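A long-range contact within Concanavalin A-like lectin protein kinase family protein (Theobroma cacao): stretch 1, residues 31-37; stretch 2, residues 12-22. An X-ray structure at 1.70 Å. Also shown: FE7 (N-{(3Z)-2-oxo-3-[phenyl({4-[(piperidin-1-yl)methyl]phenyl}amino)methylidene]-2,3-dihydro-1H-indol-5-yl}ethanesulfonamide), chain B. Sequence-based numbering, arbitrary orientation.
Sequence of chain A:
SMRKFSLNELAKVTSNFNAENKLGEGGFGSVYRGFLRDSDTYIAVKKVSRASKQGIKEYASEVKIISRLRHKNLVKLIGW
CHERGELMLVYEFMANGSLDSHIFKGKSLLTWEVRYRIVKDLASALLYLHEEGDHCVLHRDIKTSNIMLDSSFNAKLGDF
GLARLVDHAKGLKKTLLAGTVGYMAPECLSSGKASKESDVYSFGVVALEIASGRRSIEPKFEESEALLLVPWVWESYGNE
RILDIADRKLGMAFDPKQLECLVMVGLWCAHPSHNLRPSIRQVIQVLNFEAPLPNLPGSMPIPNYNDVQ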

# COMPACT_ATOMS: atom_id res chain seq x y z
N VAL A 31 -6.03 5.62 -14.66
CA VAL A 31 -7.35 5.11 -14.25
C VAL A 31 -8.42 6.18 -14.52
O VAL A 31 -8.25 7.36 -14.14
CB VAL A 31 -7.34 4.74 -12.77
CG1 VAL A 31 -8.66 4.09 -12.35
CG2 VAL A 31 -6.16 3.81 -12.46
N TYR A 32 -9.53 5.74 -15.11
CA TYR A 32 -10.65 6.61 -15.51
C TYR A 32 -11.93 6.22 -14.83
O TYR A 32 -12.17 5.02 -14.67
CB TYR A 32 -10.84 6.55 -17.02
CG TYR A 32 -9.64 7.08 -17.79
CD1 TYR A 32 -8.53 6.28 -18.03
CD2 TYR A 32 -9.62 8.40 -18.27
CE1 TYR A 32 -7.43 6.75 -18.71
CE2 TYR A 32 -8.51 8.88 -18.93
CZ TYR A 32 -7.43 8.04 -19.17
OH TYR A 32 -6.31 8.48 -19.84
N ARG A 33 -12.77 7.21 -14.53
CA ARG A 33 -14.07 6.95 -13.97
C ARG A 33 -14.97 6.62 -15.16
O ARG A 33 -14.96 7.31 -16.17
CB ARG A 33 -14.59 8.19 -13.25
CG ARG A 33 -15.82 7.96 -12.38
CD ARG A 33 -16.32 9.27 -11.80
NE ARG A 33 -17.39 9.84 -12.61
CZ ARG A 33 -17.24 10.87 -13.44
NH1 ARG A 33 -18.28 11.32 -14.13
NH2 ARG A 33 -16.06 11.47 -13.56
N GLY A 34 -15.74 5.54 -15.04
CA GLY A 34 -16.65 5.09 -16.10
C GLY A 34 -18.04 5.14 -15.50
O GLY A 34 -18.18 4.84 -14.34
N PHE A 35 -19.03 5.55 -16.28
CA PHE A 35 -20.43 5.72 -15.83
C PHE A 35 -21.27 4.69 -16.55
O PHE A 35 -21.27 4.64 -17.78
CB PHE A 35 -20.93 7.15 -16.09
CG PHE A 35 -22.38 7.40 -15.72
CD1 PHE A 35 -22.95 6.85 -14.56
CD2 PHE A 35 -23.18 8.22 -16.52
CE1 PHE A 35 -24.28 7.10 -14.23
CE2 PHE A 35 -24.50 8.48 -16.19
CZ PHE A 35 -25.05 7.92 -15.04
N LEU A 36 -21.95 3.84 -15.76
CA LEU A 36 -22.86 2.80 -16.28
C LEU A 36 -24.28 3.37 -16.23
O LEU A 36 -24.85 3.55 -15.14
CB LEU A 36 -22.77 1.52 -15.44
CG LEU A 36 -21.40 0.82 -15.31
CD1 LEU A 36 -21.54 -0.45 -14.46
CD2 LEU A 36 -20.83 0.45 -16.67
N ARG A 37 -24.81 3.71 -17.41
CA ARG A 37 -26.15 4.29 -17.59
C ARG A 37 -27.26 3.36 -17.12
O ARG A 37 -28.23 3.83 -16.52
CB ARG A 37 -26.48 4.54 -19.06
CG ARG A 37 -25.69 5.61 -19.75
CD ARG A 37 -26.33 6.03 -21.09
NE ARG A 37 -27.72 6.39 -20.93
CZ ARG A 37 -28.17 7.48 -20.34
NH1 ARG A 37 -27.32 8.37 -19.80
NH2 ARG A 37 -29.49 7.65 -20.24
C4 FE7 B . -8.77 3.01 -8.15
C14 FE7 B . -5.15 6.71 -8.31
C5 FE7 B . -9.67 1.93 -8.16
C6 FE7 B . -9.24 0.63 -8.39
C11 FE7 B . -7.81 5.99 -7.95
C7 FE7 B . -7.89 0.39 -8.58
C8 FE7 B . -10.95 3.74 -7.74
C9 FE7 B . -9.55 4.21 -7.90
C10 FE7 B . -9.20 5.53 -7.75
C12 FE7 B . -7.23 5.95 -9.21
C13 FE7 B . -5.90 6.31 -9.38
N1 FE7 B . -10.94 2.40 -7.91
N2 FE7 B . -10.13 6.39 -7.33
C3 FE7 B . -7.41 2.75 -8.32
N3 FE7 B . -11.02 12.77 -7.49
O2 FE7 B . -11.94 4.43 -7.51
C2 FE7 B . -6.97 1.43 -8.51
N FE7 B . -5.59 1.08 -8.54
S FE7 B . -4.27 2.02 -8.40
O FE7 B . -4.63 3.37 -8.68
O1 FE7 B . -3.24 1.39 -9.15
C1 FE7 B . -4.00 1.79 -6.67
C FE7 B . -4.18 0.33 -6.37
C16 FE7 B . -7.04 6.41 -6.87
C15 FE7 B . -5.72 6.77 -7.05
C17 FE7 B . -10.17 7.79 -7.14
C22 FE7 B . -9.10 8.61 -7.47
C21 FE7 B . -9.17 9.97 -7.23
C20 FE7 B . -10.29 10.54 -6.65
C19 FE7 B . -11.35 9.71 -6.32
C18 FE7 B . -11.30 8.35 -6.56
C23 FE7 B . -10.37 12.03 -6.41
C28 FE7 B . -11.21 14.17 -7.14
C27 FE7 B . -11.97 14.92 -8.22
C26 FE7 B . -11.27 14.80 -9.56
C25 FE7 B . -10.96 13.35 -9.88
C24 FE7 B . -10.24 12.68 -8.73
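Stretch 2, residues 12-22: KVTSNFNAENK

Two backbone hydrogen bonds pin stretch 2 to the strand of residues 31-36, and both use strand amides as donors. Arg33 N gives its proton to Asn21 O at 2.8 Å and Phe35 N gives its own to Val13 O at 3.0 Å, each close to linear. The same carbonyls also take CA-H...O contacts from the preceding residues, Tyr32 CA to Asn21 O at 3.2 Å and Gly34 CA to Val13 O at 3.3 Å, so each acceptor is served twice.

The acceptors lie eight residues apart in sequence yet meet amides two apart on the strand, because stretch 2 doubles back between them. Its helix arrives through Lys12 and Val13, and Ser15, with positive phi, leaves it in a Schellman motif. Phe17 N bonds to Thr14 OG1 at 3.0 Å, a 3-10 segment covers residues 19-21, and Lys22 then pairs with Tyr32 in an antiparallel, non-hydrogen-bonded bridge. Asn21 ND2 closes the loop by donating to Thr14 O at 2.8 Å, tying together the two ends that touch the strand.

Tyr32 (m rotamer), the strand residue stretch 2 covers most, lays its ring against the loop's side. Phe17 turns its ring edge to the tyrosine face, with planes at 75° and CD1 of Phe17 3.7 Å from CD1 of Tyr32, while Phe17 CB sits over that face, 4.0 Å from the ring centroid. Asn18 O lies at the ring edge, 3.6 Å from Tyr32 CD2. A water joins Tyr32 OH (2.7 Å) to Phe17 O (3.1 Å), to which it donates.

Farther along, Val13 points toward the strand at Gly34. An ideal CB there would lie a tight 3.1 Å from Val13 CG2, so the bare glycine suits this close approach. Packing thins out at Leu36, whose CD2 reaches back to within 3.9 Å of Val13 CG1.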

# COMPACT_ATOMS: atom_id res chain seq x y z
N LYS A 12 -17.20 3.66 -24.38
CA LYS A 12 -18.44 4.37 -24.16
C LYS A 12 -18.58 4.90 -22.75
O LYS A 12 -18.91 6.06 -22.53
CB LYS A 12 -19.63 3.45 -24.50
CG LYS A 12 -20.77 4.11 -25.26
CD LYS A 12 -21.92 3.08 -25.42
CE LYS A 12 -22.82 3.33 -26.62
NZ LYS A 12 -22.06 3.54 -27.90
N VAL A 13 -18.31 4.06 -21.75
CA VAL A 13 -18.57 4.50 -20.38
C VAL A 13 -17.55 5.49 -19.87
O VAL A 13 -17.87 6.25 -18.97
CB VAL A 13 -18.75 3.33 -19.39
CG1 VAL A 13 -19.94 2.51 -19.82
CG2 VAL A 13 -17.46 2.55 -19.25
N THR A 14 -16.34 5.50 -20.44
CA THR A 14 -15.31 6.52 -20.11
C THR A 14 -15.24 7.76 -21.03
O THR A 14 -14.36 8.63 -20.86
CB THR A 14 -13.91 5.90 -20.13
OG1 THR A 14 -13.58 5.44 -21.44
CG2 THR A 14 -13.82 4.78 -19.11
N SER A 15 -16.16 7.84 -22.00
CA SER A 15 -16.16 8.90 -23.01
C SER A 15 -14.83 8.93 -23.76
O SER A 15 -14.21 9.99 -23.87
CB SER A 15 -16.44 10.27 -22.40
OG SER A 15 -17.78 10.35 -21.96
N ASN A 16 -14.43 7.77 -24.29
CA ASN A 16 -13.18 7.57 -24.99
C ASN A 16 -12.02 8.03 -24.12
O ASN A 16 -11.16 8.79 -24.55
CB ASN A 16 -13.19 8.29 -26.36
CG ASN A 16 -14.10 7.62 -27.35
OD1 ASN A 16 -14.41 6.42 -27.23
ND2 ASN A 16 -14.59 8.40 -28.35
N PHE A 17 -12.03 7.57 -22.86
CA PHE A 17 -10.98 7.89 -21.90
C PHE A 17 -10.63 9.37 -21.86
O PHE A 17 -9.47 9.77 -21.96
CB PHE A 17 -9.76 7.02 -22.22
CG PHE A 17 -10.09 5.57 -22.26
CD1 PHE A 17 -10.19 4.85 -21.07
CD2 PHE A 17 -10.35 4.93 -23.47
CE1 PHE A 17 -10.53 3.50 -21.10
CE2 PHE A 17 -10.69 3.59 -23.51
CZ PHE A 17 -10.78 2.88 -22.32
N ASN A 18 -11.68 10.18 -21.74
CA ASN A 18 -11.58 11.64 -21.78
C ASN A 18 -10.78 12.07 -20.57
O ASN A 18 -10.94 11.51 -19.44
CB ASN A 18 -12.96 12.29 -21.73
CG ASN A 18 -12.93 13.77 -22.05
OD1 ASN A 18 -12.50 14.56 -21.21
ND2 ASN A 18 -13.44 14.16 -23.24
N ALA A 19 -9.96 13.09 -20.75
CA ALA A 19 -9.15 13.56 -19.69
C ALA A 19 -9.94 14.04 -18.46
O ALA A 19 -9.45 13.89 -17.33
CB ALA A 19 -8.18 14.67 -20.18
N GLU A 20 -11.13 14.57 -18.68
CA GLU A 20 -11.98 15.01 -17.59
C GLU A 20 -12.39 13.81 -16.71
O GLU A 20 -12.76 13.99 -15.56
CB GLU A 20 -13.23 15.75 -18.07
CG GLU A 20 -12.93 17.14 -18.67
CD GLU A 20 -14.17 17.89 -19.16
OE1 GLU A 20 -14.03 18.60 -20.20
OE2 GLU A 20 -15.28 17.74 -18.54
N ASN A 21 -12.32 12.59 -17.25
CA ASN A 21 -12.67 11.39 -16.45
C ASN A 21 -11.46 10.70 -15.81
O ASN A 21 -11.62 9.68 -15.15
CB ASN A 21 -13.44 10.39 -17.30
CG ASN A 21 -14.77 10.95 -17.76
OD1 ASN A 21 -15.41 11.75 -17.06
ND2 ASN A 21 -15.22 10.50 -18.92
N LYS A 22 -10.25 11.25 -15.94
CA LYS A 22 -9.07 10.66 -15.32
C LYS A 22 -9.14 10.84 -13.80
O LYS A 22 -9.37 11.95 -13.31
CB LYS A 22 -7.79 11.31 -15.85
O HOH W 1 -6.80 10.95 -20.79